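Local coordinates for cell cycle serine/threonine-protein kinase CDC5/MSD2 (Saccharomyces cerevisiae, PDB 6MF4), which phosphorylates serine and threonine residues of cell-cycle proteins to promote mitotic exit, the chain described here being its polo-box domain, at residues E137-I142 / R162-H167; V130-D135 / E169-F174; W102-N107 / R201-Y206. One frame throughout, in Å; residues are numbered along the deposited sequence.

How the contacts relate
The three contacts lead inward to the joint between the two polo boxes. Contacts 1 and 2 both bring helix 165-178 onto the six-stranded sheet of the first polo box, using the neighbouring strands 138-145 and 129-132; their centres are 8 Å apart and they touch. Contact 3 lies about 16 Å from contact 2 and 21 Å from contact 1, centre to centre, and sets strand 99-103 of the same sheet against strand 200-205 of the second box. Phe-174 packs on Val-103, touching contact 3 from contact 2. Along the chain the contacts are nested, 1 within 2 within 3: the helix packs back on its own sheet within the loop that contact 3 closes between the boxes.

Contact 1 (E137-I142 / R162-H167); sequences EEFWYI and RELSRH. With ZN (zinc ion), chain C.
Tyr-141 swings CG anti to its backbone N (chi1 177°), while Leu-164, with CG anti to its carbonyl carbon (chi1 -65°), brings its branches to the ring. Leu-164 CD2 sits over the middle of one face in a CH-pi contact, 3.7 Å from the Tyr-141 ring centroid. The same methyl is held against a second ring, lying 3.8 Å above the plane of His-167. The two rings themselves form an offset edge-to-face pair, the tyrosine edge directed at the histidine face with planes at 79°. The other branch, Leu-164 CD1, reaches the edge of Phe-139, 4.0 Å from CE2. Beside this apolar cluster one water hydrogen-bonds to Tyr-141 OH at 2.9 Å and, in the plane of the imidazole, to His-167 NE2 at 2.9 Å. Glu-138, the first residue of the strand, turns instead to zinc, with OE1 2.0 Å from the metal; His-154 and His-194 are the other protein ligands in this structure. The chemistry is thus divided: dispersion and aromatic contacts join the start of helix 165-178 to strand 138-145, a water links the tyrosine hydroxyl to the imidazole nitrogen, and metal coordination is confined to the far side of the strand.

Contact 2 (V130-D135 / E169-F174); sequences VLRLAD and EVVDFF
Val-130, on strand 129-132, and Val-171, in the helix, have their CA atoms 7.5 Å apart, the closest pair of CA atoms between 130-135 and 169-174. Val-171 serves two partners with its two methyls. CG2 lies 3.6 Å from Val-130 CG1 and also rests on Val-130 CB, a purely aliphatic meeting. The second methyl, CG1, stands anti to the backbone N of Val-171 (chi1 167°), which directs it at the neighbouring arginine. There it comes 3.7 Å from Arg-132 CD and also touches Arg-132 CB. Arg-132 runs extended from CG to NE, laying its methylene chain past the valine before the guanidinium turns off almost perpendicularly at the last torsion (chi4 -93°); the methyl lies at the edge of that group, near its plane. Val-130 and Arg-132 can share one partner because alternate residues of a strand project from the same face, whereas the intervening Leu-131 starts off away from the helix.

This is the polo-box fold in small: a six-stranded antiparallel sheet crossed on one face by a C-terminal helix, here 165-178. Val-122, on the adjoining strand 120-123, extends the apolar surface under Val-170, Val-171 and Phe-174.

Charge plays a looser part. Arg-132 NH2 and Asp-172 OD1 are 6.2 Å apart, too far for a salt bridge, although a weak long-range attraction is possible; Asp-172 OD2 pairs with Lys-176 one helical turn on. Beyond the strand, the turn at Asp-135 is fastened by its OD1, which accepts the backbone N-H groups of Glu-137 and Glu-138, and OD2 is hydrogen-bonded to the hydroxyl of Tyr-193.

Contact 3 (W102-N107 / R201-Y206); sequences WVDYSN and RRYTRY
The guanidinium of Arg-205 has Trp-102 over one face and Asp-104 OD2 at its edge. Trp-102 CZ3 stands 3.9 Å above the guanidinium plane, displaced from the centre of the group, and Arg-205 CZ in turn lies at the edge of the indole; with the planes 73° apart, the tryptophan presents its edge to the arginine instead of stacking on it. The aliphatic part joins in, Arg-205 CD being 3.7 Å from Trp-102 CH2. This pose depends on a bent chain: the arginine folds at its second torsion and again at its third, turning its flat end toward the aspartate.

There the salt bridge is uneven. Arg-205 NH2 donates to Asp-104 OD2 at 2.9 Å with an N-H...O angle of 154°, on the anti side of that oxygen but tilted 30° from the carboxylate plane, whereas NE adds a weak bond at 3.3 Å to the same atom. A water near the plane of the Tyr-203 ring hydrogen-bonds to Tyr-203 OH at 3.1 Å. With an alanine here instead of Arg-205, the Asp-104 carboxylate would probably lose its cationic mate, and a gap would be likely to open beside the Trp-102 edge.

Phe-212 meets Trp-102 edge-to-face, and Phe-111 stacks on Tyr-203, each ring coming from the other box. The arrangement belongs to the junction of the two polo boxes, whose mutual cleft is where phosphopeptides bind in related polo-like kinases.

Contact 1 (E137-I142 / R162-H167)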
loop_
_atom_site.group_PDB
_atom_site.type_symbol
_atom_site.label_atom_id
_atom_site.label_comp_id
_atom_site.label_asym_id
_atom_site.label_seq_id
_atom_site.Cartn_x
_atom_site.Cartn_y
_atom_site.Cartn_z
ATOM N N GLU A 137 18.608 -10.707 -6.995
ATOM C CA GLU A 137 19.257 -10.665 -8.309
ATOM C C GLU A 137 18.601 -9.668 -9.265
ATOM O O GLU A 137 19.274 -9.114 -10.135
ATOM C CB GLU A 137 19.268 -12.063 -8.949
ATOM C CG GLU A 137 19.623 -12.109 -10.452
ATOM C CD GLU A 137 20.961 -11.458 -10.807
ATOM O OE1 GLU A 137 21.288 -11.409 -12.013
ATOM O OE2 GLU A 137 21.687 -10.997 -9.900
ATOM N N GLU A 138 17.299 -9.439 -9.111
ATOM C CA GLU A 138 16.583 -8.520 -9.995
ATOM C C GLU A 138 16.066 -7.300 -9.243
ATOM O O GLU A 138 15.750 -7.381 -8.055
ATOM C CB GLU A 138 15.407 -9.229 -10.673
ATOM C CG GLU A 138 15.788 -10.489 -11.437
ATOM C CD GLU A 138 14.812 -10.810 -12.551
ATOM O OE1 GLU A 138 13.600 -10.567 -12.375
ATOM O OE2 GLU A 138 15.257 -11.304 -13.609
ATOM N N PHE A 139 15.978 -6.169 -9.938
ATOM C CA PHE A 139 15.311 -5.001 -9.376
ATOM C C PHE A 139 14.639 -4.177 -10.464
ATOM O O PHE A 139 14.993 -4.265 -11.642
ATOM C CB PHE A 139 16.296 -4.135 -8.565
ATOM C CG PHE A 139 17.298 -3.375 -9.395
ATOM C CD1 PHE A 139 18.514 -3.947 -9.736
ATOM C CD2 PHE A 139 17.042 -2.073 -9.798
ATOM C CE1 PHE A 139 19.450 -3.239 -10.479
ATOM C CE2 PHE A 139 17.970 -1.363 -10.541
ATOM C CZ PHE A 139 19.173 -1.952 -10.891
ATOM N N TRP A 140 13.638 -3.408 -10.043
ATOM C CA TRP A 140 12.990 -2.406 -10.875
ATOM C C TRP A 140 13.466 -1.017 -10.493
ATOM O O TRP A 140 13.548 -0.699 -9.310
ATOM C CB TRP A 140 11.469 -2.439 -10.716
ATOM C CG TRP A 140 10.790 -3.675 -11.166
ATOM C CD1 TRP A 140 10.352 -4.703 -10.382
ATOM C CD2 TRP A 140 10.437 -4.016 -12.510
ATOM N NE1 TRP A 140 9.751 -5.664 -11.155
ATOM C CE2 TRP A 140 9.792 -5.269 -12.466
ATOM C CE3 TRP A 140 10.601 -3.385 -13.747
ATOM C CZ2 TRP A 140 9.314 -5.904 -13.610
ATOM C CZ3 TRP A 140 10.122 -4.016 -14.885
ATOM C CH2 TRP A 140 9.485 -5.262 -14.808
ATOM N N TYR A 141 13.770 -0.195 -11.493
ATOM C CA TYR A 141 13.936 1.240 -11.283
ATOM C C TYR A 141 12.674 1.939 -11.768
ATOM O O TYR A 141 12.317 1.850 -12.942
ATOM C CB TYR A 141 15.163 1.780 -12.013
ATOM C CG TYR A 141 15.312 3.281 -11.876
ATOM C CD1 TYR A 141 15.506 3.865 -10.634
ATOM C CD2 TYR A 141 15.255 4.110 -12.987
ATOM C CE1 TYR A 141 15.640 5.237 -10.501
ATOM C CE2 TYR A 141 15.391 5.481 -12.866
ATOM C CZ TYR A 141 15.582 6.037 -11.622
ATOM O OH TYR A 141 15.717 7.400 -11.491
ATOM N N ILE A 142 11.995 2.617 -10.848
ATOM C CA ILE A 142 10.703 3.228 -11.127
ATOM C C ILE A 142 10.816 4.746 -11.089
ATOM O O ILE A 142 11.240 5.323 -10.089
ATOM C CB ILE A 142 9.641 2.766 -10.121
ATOM C CG1 ILE A 142 9.536 1.240 -10.136
ATOM C CG2 ILE A 142 8.290 3.373 -10.458
ATOM C CD1 ILE A 142 8.914 0.656 -8.907
ATOM N N ARG A 162 25.622 1.959 -14.337
ATOM C CA ARG A 162 26.430 2.928 -13.607
ATOM C C ARG A 162 25.635 4.110 -13.053
ATOM O O ARG A 162 25.937 4.607 -11.966
ATOM C CB ARG A 162 27.556 3.441 -14.515
ATOM C CG ARG A 162 27.115 3.807 -15.924
ATOM C CD ARG A 162 28.257 3.695 -16.926
ATOM N NE ARG A 162 27.956 4.457 -18.136
ATOM C CZ ARG A 162 28.788 4.615 -19.161
ATOM N NH1 ARG A 162 28.406 5.329 -20.207
ATOM N NH2 ARG A 162 29.996 4.066 -19.139
ATOM N N GLU A 163 24.616 4.563 -13.778
ATOM C CA GLU A 163 23.863 5.730 -13.329
ATOM C C GLU A 163 22.912 5.397 -12.175
ATOM O O GLU A 163 22.285 6.295 -11.613
ATOM C CB GLU A 163 23.082 6.365 -14.491
ATOM C CG GLU A 163 21.923 5.548 -15.045
ATOM C CD GLU A 163 22.337 4.577 -16.138
ATOM O OE1 GLU A 163 23.550 4.297 -16.279
ATOM O OE2 GLU A 163 21.441 4.096 -16.864
ATOM N N LEU A 164 22.823 4.116 -11.811
ATOM C CA LEU A 164 22.039 3.699 -10.648
ATOM C C LEU A 164 22.924 3.118 -9.548
ATOM O O LEU A 164 22.428 2.555 -8.573
ATOM C CB LEU A 164 20.974 2.672 -11.053
ATOM C CG LEU A 164 19.868 3.167 -11.988
ATOM C CD1 LEU A 164 18.903 2.034 -12.337
ATOM C CD2 LEU A 164 19.100 4.344 -11.387
ATOM N N SER A 165 24.237 3.258 -9.697
ATOM C CA SER A 165 25.163 2.671 -8.741
ATOM C C SER A 165 24.943 3.197 -7.322
ATOM O O SER A 165 24.888 2.410 -6.376
ATOM C CB SER A 165 26.611 2.921 -9.167
ATOM O OG SER A 165 27.504 2.305 -8.254
ATOM N N ARG A 166 24.798 4.509 -7.159
ATOM C CA ARG A 166 24.660 5.049 -5.812
ATOM C C ARG A 166 23.303 4.654 -5.221
ATOM O O ARG A 166 23.185 4.451 -4.011
ATOM C CB ARG A 166 24.851 6.573 -5.791
ATOM C CG ARG A 166 23.851 7.385 -6.578
ATOM C CD ARG A 166 23.954 8.870 -6.212
ATOM N NE ARG A 166 25.290 9.438 -6.429
ATOM C CZ ARG A 166 25.676 10.073 -7.536
ATOM N NH1 ARG A 166 24.841 10.227 -8.554
ATOM N NH2 ARG A 166 26.907 10.560 -7.627
ATOM N N HIS A 167 22.290 4.521 -6.073
ATOM C CA HIS A 167 20.973 4.082 -5.619
ATOM C C HIS A 167 21.073 2.693 -4.997
ATOM O O HIS A 167 20.472 2.421 -3.960
ATOM C CB HIS A 167 19.959 4.051 -6.770
ATOM C CG HIS A 167 19.847 5.339 -7.524
ATOM N ND1 HIS A 167 20.879 5.853 -8.278
ATOM C CD2 HIS A 167 18.818 6.209 -7.651
ATOM C CE1 HIS A 167 20.493 6.989 -8.834
ATOM N NE2 HIS A 167 19.246 7.227 -8.471
HETATM ZN ZN ZN C . 12.604 -10.388 -14.073
HETATM O O HOH W 1 16.879 8.796 -9.209
#

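Contact 2 (V130-D135 / E169-F174)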
loop_
_atom_site.group_PDB
_atom_site.type_symbol
_atom_site.label_atom_id
_atom_site.label_comp_id
_atom_site.label_asym_id
_atom_site.label_seq_id
_atom_site.Cartn_x
_atom_site.Cartn_y
_atom_site.Cartn_z
ATOM N N VAL A 130 13.630 2.285 -6.226
ATOM C CA VAL A 130 14.209 0.999 -6.591
ATOM C C VAL A 130 13.489 -0.061 -5.779
ATOM O O VAL A 130 13.431 0.015 -4.548
ATOM C CB VAL A 130 15.729 0.922 -6.335
ATOM C CG1 VAL A 130 16.232 -0.516 -6.485
ATOM C CG2 VAL A 130 16.475 1.826 -7.290
ATOM N N LEU A 131 12.910 -1.026 -6.485
ATOM C CA LEU A 131 12.273 -2.170 -5.861
ATOM C C LEU A 131 13.169 -3.389 -6.065
ATOM O O LEU A 131 13.265 -3.923 -7.163
ATOM C CB LEU A 131 10.877 -2.407 -6.444
ATOM C CG LEU A 131 10.063 -3.518 -5.775
ATOM C CD1 LEU A 131 9.669 -3.125 -4.356
ATOM C CD2 LEU A 131 8.834 -3.860 -6.604
ATOM N N ARG A 132 13.833 -3.795 -4.990
ATOM C CA ARG A 132 14.739 -4.938 -4.989
ATOM C C ARG A 132 13.963 -6.225 -4.716
ATOM O O ARG A 132 13.400 -6.394 -3.635
ATOM C CB ARG A 132 15.821 -4.718 -3.929
ATOM C CG ARG A 132 16.841 -5.829 -3.732
ATOM C CD ARG A 132 17.428 -5.691 -2.336
ATOM N NE ARG A 132 18.588 -6.543 -2.079
ATOM C CZ ARG A 132 18.535 -7.755 -1.531
ATOM N NH1 ARG A 132 17.369 -8.303 -1.193
ATOM N NH2 ARG A 132 19.657 -8.431 -1.334
ATOM N N LEU A 133 13.935 -7.137 -5.685
ATOM C CA LEU A 133 13.200 -8.383 -5.500
ATOM C C LEU A 133 13.878 -9.254 -4.454
ATOM O O LEU A 133 15.082 -9.155 -4.219
ATOM C CB LEU A 133 13.060 -9.151 -6.816
ATOM C CG LEU A 133 11.872 -8.720 -7.679
ATOM C CD1 LEU A 133 12.163 -7.407 -8.364
ATOM C CD2 LEU A 133 11.515 -9.786 -8.700
ATOM N N ALA A 134 13.081 -10.104 -3.821
ATOM C CA ALA A 134 13.553 -10.951 -2.741
ATOM C C ALA A 134 14.636 -11.922 -3.205
ATOM O O ALA A 134 15.389 -12.451 -2.390
ATOM C CB ALA A 134 12.386 -11.715 -2.143
ATOM N N ASP A 135 14.719 -12.156 -4.510
ATOM C CA ASP A 135 15.697 -13.105 -5.035
ATOM C C ASP A 135 17.121 -12.547 -4.977
ATOM O O ASP A 135 18.088 -13.272 -5.207
ATOM C CB ASP A 135 15.339 -13.514 -6.470
ATOM C CG ASP A 135 15.214 -12.332 -7.421
ATOM O OD1 ASP A 135 15.860 -11.287 -7.204
ATOM O OD2 ASP A 135 14.481 -12.467 -8.422
ATOM N N GLU A 169 23.674 1.257 -3.678
ATOM C CA GLU A 169 24.411 1.300 -2.415
ATOM C C GLU A 169 23.460 1.622 -1.261
ATOM O O GLU A 169 23.574 1.056 -0.173
ATOM C CB GLU A 169 25.539 2.334 -2.467
ATOM C CG GLU A 169 26.654 1.992 -3.440
ATOM C CD GLU A 169 27.326 0.667 -3.123
ATOM O OE1 GLU A 169 27.772 0.480 -1.972
ATOM O OE2 GLU A 169 27.398 -0.192 -4.026
ATOM N N VAL A 170 22.529 2.538 -1.502
ATOM C CA VAL A 170 21.510 2.861 -0.511
ATOM C C VAL A 170 20.592 1.658 -0.313
ATOM O O VAL A 170 20.225 1.325 0.814
ATOM C CB VAL A 170 20.684 4.096 -0.930
ATOM C CG1 VAL A 170 19.479 4.304 -0.003
ATOM C CG2 VAL A 170 21.559 5.331 -0.928
ATOM N N VAL A 171 20.220 1.007 -1.410
ATOM C CA VAL A 171 19.365 -0.175 -1.328
ATOM C C VAL A 171 20.055 -1.267 -0.509
ATOM O O VAL A 171 19.413 -1.962 0.283
ATOM C CB VAL A 171 19.004 -0.707 -2.734
ATOM C CG1 VAL A 171 18.398 -2.108 -2.658
ATOM C CG2 VAL A 171 18.031 0.238 -3.418
ATOM N N ASP A 172 21.366 -1.401 -0.691
ATOM C CA ASP A 172 22.155 -2.378 0.055
ATOM C C ASP A 172 22.118 -2.082 1.550
ATOM O O ASP A 172 21.998 -2.997 2.369
ATOM C CB ASP A 172 23.602 -2.393 -0.457
ATOM C CG ASP A 172 24.493 -3.330 0.336
ATOM O OD1 ASP A 172 24.270 -4.558 0.252
ATOM O OD2 ASP A 172 25.420 -2.843 1.025
ATOM N N PHE A 173 22.210 -0.803 1.907
ATOM C CA PHE A 173 22.104 -0.400 3.303
ATOM C C PHE A 173 20.783 -0.880 3.903
ATOM O O PHE A 173 20.753 -1.444 4.996
ATOM C CB PHE A 173 22.217 1.123 3.447
ATOM C CG PHE A 173 21.870 1.625 4.823
ATOM C CD1 PHE A 173 22.832 1.688 5.815
ATOM C CD2 PHE A 173 20.574 2.018 5.127
ATOM C CE1 PHE A 173 22.513 2.139 7.078
ATOM C CE2 PHE A 173 20.248 2.464 6.392
ATOM C CZ PHE A 173 21.217 2.525 7.369
ATOM N N PHE A 174 19.688 -0.661 3.187
ATOM C CA PHE A 174 18.380 -1.010 3.725
ATOM C C PHE A 174 18.134 -2.518 3.679
ATOM O O PHE A 174 17.429 -3.049 4.530
ATOM C CB PHE A 174 17.282 -0.246 2.988
ATOM C CG PHE A 174 17.166 1.187 3.429
ATOM C CD1 PHE A 174 16.744 1.489 4.714
ATOM C CD2 PHE A 174 17.506 2.227 2.580
ATOM C CE1 PHE A 174 16.647 2.797 5.138
ATOM C CE2 PHE A 174 17.408 3.541 3.001
ATOM C CZ PHE A 174 16.976 3.824 4.282
#

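Contact 3 (W102-N107 / R201-Y206)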
loop_
_atom_site.group_PDB
_atom_site.type_symbol
_atom_site.label_atom_id
_atom_site.label_comp_id
_atom_site.label_asym_id
_atom_site.label_seq_id
_atom_site.Cartn_x
_atom_site.Cartn_y
_atom_site.Cartn_z
ATOM N N TRP A 102 8.897 -1.051 7.724
ATOM C CA TRP A 102 9.203 0.242 7.117
ATOM C C TRP A 102 10.041 1.091 8.058
ATOM O O TRP A 102 10.039 0.883 9.270
ATOM C CB TRP A 102 7.914 0.978 6.724
ATOM C CG TRP A 102 7.046 1.364 7.874
ATOM C CD1 TRP A 102 6.130 0.579 8.515
ATOM C CD2 TRP A 102 7.005 2.641 8.521
ATOM N NE1 TRP A 102 5.527 1.287 9.524
ATOM C CE2 TRP A 102 6.044 2.557 9.548
ATOM C CE3 TRP A 102 7.686 3.848 8.330
ATOM C CZ2 TRP A 102 5.749 3.631 10.382
ATOM C CZ3 TRP A 102 7.390 4.913 9.156
ATOM C CH2 TRP A 102 6.431 4.798 10.171
ATOM N N VAL A 103 10.774 2.039 7.490
ATOM C CA VAL A 103 11.629 2.901 8.285
ATOM C C VAL A 103 11.774 4.253 7.595
ATOM O O VAL A 103 11.917 4.332 6.373
ATOM C CB VAL A 103 13.008 2.247 8.529
ATOM C CG1 VAL A 103 13.792 2.105 7.228
ATOM C CG2 VAL A 103 13.801 3.033 9.563
ATOM N N ASP A 104 11.714 5.310 8.401
ATOM C CA ASP A 104 11.649 6.679 7.906
ATOM C C ASP A 104 12.763 7.513 8.534
ATOM O O ASP A 104 12.530 8.316 9.438
ATOM C CB ASP A 104 10.270 7.277 8.212
ATOM C CG ASP A 104 10.016 8.582 7.488
ATOM O OD1 ASP A 104 10.760 8.908 6.538
ATOM O OD2 ASP A 104 9.053 9.280 7.866
ATOM N N TYR A 105 13.981 7.284 8.055
ATOM C CA TYR A 105 15.148 8.043 8.474
ATOM C C TYR A 105 15.288 9.306 7.635
ATOM O O TYR A 105 14.788 9.372 6.508
ATOM C CB TYR A 105 16.414 7.204 8.341
ATOM C CG TYR A 105 16.528 6.015 9.276
ATOM C CD1 TYR A 105 16.152 6.102 10.613
ATOM C CD2 TYR A 105 17.046 4.812 8.821
ATOM C CE1 TYR A 105 16.283 5.011 11.464
ATOM C CE2 TYR A 105 17.176 3.720 9.661
ATOM C CZ TYR A 105 16.795 3.823 10.979
ATOM O OH TYR A 105 16.933 2.729 11.806
ATOM N N SER A 106 15.988 10.294 8.185
ATOM C CA SER A 106 16.225 11.561 7.502
ATOM C C SER A 106 17.580 11.614 6.810
ATOM O O SER A 106 17.807 12.477 5.959
ATOM C CB SER A 106 16.148 12.718 8.498
ATOM O OG SER A 106 17.182 12.596 9.465
ATOM N N ASN A 107 18.478 10.705 7.181
ATOM C CA ASN A 107 19.886 10.839 6.816
ATOM C C ASN A 107 20.449 9.704 5.971
ATOM O O ASN A 107 21.663 9.522 5.919
ATOM C CB ASN A 107 20.731 10.969 8.087
ATOM C CG ASN A 107 20.695 9.716 8.946
ATOM O OD1 ASN A 107 19.688 9.011 8.999
ATOM N ND2 ASN A 107 21.807 9.431 9.619
ATOM N N ARG A 201 3.434 3.682 -3.721
ATOM C CA ARG A 201 3.290 4.936 -4.454
ATOM C C ARG A 201 3.330 6.144 -3.529
ATOM O O ARG A 201 3.931 7.168 -3.854
ATOM C CB ARG A 201 1.983 4.962 -5.232
ATOM C CG ARG A 201 1.898 3.993 -6.385
ATOM C CD ARG A 201 0.457 3.932 -6.866
ATOM N NE ARG A 201 0.359 3.508 -8.249
ATOM C CZ ARG A 201 -0.785 3.289 -8.884
ATOM N NH1 ARG A 201 -1.947 3.439 -8.259
ATOM N NH2 ARG A 201 -0.763 2.902 -10.150
ATOM N N ARG A 202 2.660 6.031 -2.389
ATOM C CA ARG A 202 2.579 7.141 -1.451
ATOM C C ARG A 202 2.367 6.617 -0.043
ATOM O O ARG A 202 1.633 5.651 0.165
ATOM C CB ARG A 202 1.448 8.099 -1.842
ATOM C CG ARG A 202 1.317 9.323 -0.933
ATOM C CD ARG A 202 0.456 10.413 -1.560
ATOM N NE ARG A 202 -0.919 9.982 -1.786
ATOM C CZ ARG A 202 -1.807 10.656 -2.509
ATOM N NH1 ARG A 202 -1.465 11.795 -3.099
ATOM N NH2 ARG A 202 -3.036 10.178 -2.663
ATOM N N TYR A 203 3.046 7.241 0.913
ATOM C CA TYR A 203 2.777 6.997 2.322
ATOM C C TYR A 203 2.431 8.316 2.989
ATOM O O TYR A 203 2.881 9.375 2.553
ATOM C CB TYR A 203 3.969 6.348 3.019
ATOM C CG TYR A 203 5.157 7.268 3.166
ATOM C CD1 TYR A 203 5.268 8.125 4.255
ATOM C CD2 TYR A 203 6.166 7.281 2.216
ATOM C CE1 TYR A 203 6.348 8.969 4.390
ATOM C CE2 TYR A 203 7.255 8.120 2.346
ATOM C CZ TYR A 203 7.340 8.962 3.435
ATOM O OH TYR A 203 8.421 9.803 3.567
ATOM N N THR A 204 1.621 8.244 4.036
ATOM C CA THR A 204 1.297 9.416 4.835
ATOM C C THR A 204 1.278 9.032 6.297
ATOM O O THR A 204 0.619 8.067 6.688
ATOM C CB THR A 204 -0.059 10.021 4.456
ATOM O OG1 THR A 204 -0.114 10.232 3.041
ATOM C CG2 THR A 204 -0.272 11.351 5.188
ATOM N N ARG A 205 2.011 9.795 7.097
ATOM C CA ARG A 205 2.049 9.595 8.533
ATOM C C ARG A 205 1.109 10.537 9.260
ATOM O O ARG A 205 1.213 11.755 9.125
ATOM C CB ARG A 205 3.463 9.795 9.055
ATOM C CG ARG A 205 4.368 8.624 8.775
ATOM C CD ARG A 205 5.127 8.204 10.019
ATOM N NE ARG A 205 6.508 8.648 9.945
ATOM C CZ ARG A 205 7.368 8.602 10.952
ATOM N NH1 ARG A 205 6.993 8.142 12.143
ATOM N NH2 ARG A 205 8.606 9.026 10.762
ATOM N N TYR A 206 0.190 9.951 10.017
ATOM C CA TYR A 206 -0.685 10.689 10.917
ATOM C C TYR A 206 -0.395 10.220 12.333
ATOM O O TYR A 206 0.204 9.164 12.528
ATOM C CB TYR A 206 -2.164 10.457 10.587
ATOM C CG TYR A 206 -2.589 10.779 9.169
ATOM C CD1 TYR A 206 -2.843 12.087 8.781
ATOM C CD2 TYR A 206 -2.775 9.768 8.231
ATOM C CE1 TYR A 206 -3.250 12.384 7.497
ATOM C CE2 TYR A 206 -3.180 10.056 6.945
ATOM C CZ TYR A 206 -3.416 11.366 6.582
ATOM O OH TYR A 206 -3.827 11.659 5.300
HETATM O O HOH W 2 10.789 8.481 11.832
HETATM O O HOH W 3 8.044 11.002 6.404
#